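Long-range contact in penaeus monodon metallodensovirus major capsid protein (Penaeus monodon metallodensovirus, PDB 6WH7), which forms the icosahedral capsid of a shrimp densovirus, sixty copies assembling into the shell that probably encloses the viral genome: residues A[220-225]-A[264-269]. Numbering follows the deposited sequence.
Sequences FSHDLD and NNRGMA
His222 and Met268 meet where a strand end of one sheet faces the loop that enters a strand of the other, in what is probably the jelly-roll fold of parvoviral capsid proteins: residues 220-225 run off the end of strand 218-222, and residues 264-269 lie in the loop between strands 257-262 and 270-274, heading roughly the opposite way. The main packing contact is CH-pi. The flat imidazole of His222 offers a face on which a methylene can lie, and Met268 CG sits over its centre, 3.3 Å from the ring centroid, while the sulfur lies obliquely to the ring. The CB of His222 points toward the loop, and CG, anti to the backbone N (chi1 -176°), starts the ring on that side. A slim, unbranched methionine suits the place, also touching Val124 and Trp85. Arg266 packs its aliphatic stem against the same histidine, its CG 3.7 Å from His222 CE1.

The polar contact lies farther along, where the strand has ended. The long arginine reaches the backbone there, its guanidinium plane 63° from the imidazole, with Asp225 N above one face, offset toward the rim. The carboxylate of Asp225 turns away to a salt bridge with Arg356 of a neighbouring subunit. Arg266 NH1 makes a weak, bent hydrogen bond to Asp223 O, at 3.4 Å and 129°.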
loop_
_atom_site.group_PDB
_atom_site.type_symbol
_atom_site.label_atom_id
_atom_site.label_comp_id
_atom_site.label_asym_id
_atom_site.label_seq_id
_atom_site.Cartn_x
_atom_site.Cartn_y
_atom_site.Cartn_z
ATOM N N PHE A 220 -1.911 87.169 -2.757
ATOM C CA PHE A 220 -1.483 87.431 -1.391
ATOM C C PHE A 220 -2.701 87.383 -0.495
ATOM O O PHE A 220 -3.667 88.104 -0.735
ATOM C CB PHE A 220 -0.778 88.779 -1.292
ATOM C CG PHE A 220 0.387 88.886 -2.206
ATOM C CD1 PHE A 220 1.593 88.321 -1.872
ATOM C CD2 PHE A 220 0.263 89.513 -3.418
ATOM C CE1 PHE A 220 2.645 88.396 -2.719
ATOM C CE2 PHE A 220 1.317 89.591 -4.264
ATOM C CZ PHE A 220 2.506 89.023 -3.920
ATOM N N SER A 221 -2.662 86.528 0.516
ATOM C CA SER A 221 -3.773 86.353 1.431
ATOM C C SER A 221 -3.295 86.554 2.856
ATOM O O SER A 221 -2.118 86.387 3.171
ATOM C CB SER A 221 -4.404 84.968 1.305
ATOM O OG SER A 221 -5.005 84.798 0.039
ATOM N N HIS A 222 -4.234 86.917 3.718
ATOM C CA HIS A 222 -3.978 86.982 5.146
ATOM C C HIS A 222 -5.184 86.416 5.866
ATOM O O HIS A 222 -6.296 86.920 5.700
ATOM C CB HIS A 222 -3.717 88.414 5.589
ATOM C CG HIS A 222 -3.352 88.544 7.031
ATOM N ND1 HIS A 222 -2.198 88.012 7.555
ATOM C CD2 HIS A 222 -3.987 89.152 8.058
ATOM C CE1 HIS A 222 -2.138 88.286 8.845
ATOM N NE2 HIS A 222 -3.211 88.977 9.174
ATOM N N ASP A 223 -4.966 85.387 6.668
ATOM C CA ASP A 223 -6.018 84.831 7.495
ATOM C C ASP A 223 -6.093 85.581 8.811
ATOM O O ASP A 223 -5.073 85.951 9.391
ATOM C CB ASP A 223 -5.780 83.349 7.766
ATOM C CG ASP A 223 -6.049 82.487 6.564
ATOM O OD1 ASP A 223 -6.686 82.973 5.614
ATOM O OD2 ASP A 223 -5.631 81.313 6.572
ATOM N N LEU A 224 -7.312 85.801 9.279
ATOM C CA LEU A 224 -7.567 86.369 10.592
ATOM C C LEU A 224 -8.283 85.328 11.430
ATOM O O LEU A 224 -9.344 84.839 11.036
ATOM C CB LEU A 224 -8.424 87.629 10.500
ATOM C CG LEU A 224 -7.798 88.985 10.237
ATOM C CD1 LEU A 224 -7.215 89.040 8.865
ATOM C CD2 LEU A 224 -8.861 90.021 10.385
ATOM N N ASP A 225 -7.709 84.984 12.569
ATOM C CA ASP A 225 -8.423 84.218 13.581
ATOM C C ASP A 225 -8.621 85.162 14.755
ATOM O O ASP A 225 -7.698 85.404 15.532
ATOM C CB ASP A 225 -7.649 82.974 13.987
ATOM C CG ASP A 225 -8.458 82.048 14.858
ATOM O OD1 ASP A 225 -9.659 82.310 15.045
ATOM O OD2 ASP A 225 -7.895 81.058 15.362
ATOM N N ASN A 264 -0.867 87.575 20.671
ATOM C CA ASN A 264 -0.109 86.711 19.758
ATOM C C ASN A 264 0.497 87.315 18.494
ATOM O O ASN A 264 0.987 86.530 17.690
ATOM C CB ASN A 264 -0.902 85.474 19.307
ATOM C CG ASN A 264 -0.885 84.383 20.324
ATOM O OD1 ASN A 264 -0.030 84.359 21.201
ATOM N ND2 ASN A 264 -1.808 83.447 20.200
ATOM N N ASN A 265 0.402 88.610 18.227
ATOM C CA ASN A 265 1.111 89.125 17.055
ATOM C C ASN A 265 0.713 88.465 15.745
ATOM O O ASN A 265 1.444 87.620 15.228
ATOM C CB ASN A 265 2.627 88.982 17.205
ATOM C CG ASN A 265 3.383 89.619 16.057
ATOM O OD1 ASN A 265 2.929 90.586 15.462
ATOM N ND2 ASN A 265 4.531 89.061 15.729
ATOM N N ARG A 266 -0.454 88.792 15.224
ATOM C CA ARG A 266 -0.779 88.509 13.837
ATOM C C ARG A 266 -0.821 89.844 13.117
ATOM O O ARG A 266 -1.595 90.726 13.492
ATOM C CB ARG A 266 -2.110 87.777 13.713
ATOM C CG ARG A 266 -2.385 87.237 12.343
ATOM C CD ARG A 266 -3.777 86.685 12.278
ATOM N NE ARG A 266 -3.972 85.560 13.175
ATOM C CZ ARG A 266 -3.785 84.295 12.836
ATOM N NH1 ARG A 266 -3.414 83.987 11.606
ATOM N NH2 ARG A 266 -3.987 83.339 13.723
ATOM N N GLY A 267 0.012 89.996 12.099
ATOM C CA GLY A 267 0.078 91.252 11.386
ATOM C C GLY A 267 0.380 90.988 9.933
ATOM O O GLY A 267 0.653 89.858 9.532
ATOM N N MET A 268 0.313 92.042 9.135
ATOM C CA MET A 268 0.579 91.935 7.711
ATOM C C MET A 268 1.799 92.747 7.337
ATOM O O MET A 268 1.926 93.903 7.737
ATOM C CB MET A 268 -0.620 92.377 6.882
ATOM C CG MET A 268 -1.764 91.432 7.016
ATOM S SD MET A 268 -3.018 91.646 5.770
ATOM C CE MET A 268 -3.774 93.067 6.387
ATOM N N ALA A 269 2.681 92.133 6.566
ATOM C CA ALA A 269 3.884 92.797 6.117
ATOM C C ALA A 269 3.555 93.843 5.064
ATOM O O ALA A 269 2.520 93.790 4.395
ATOM C CB ALA A 269 4.872 91.781 5.559
#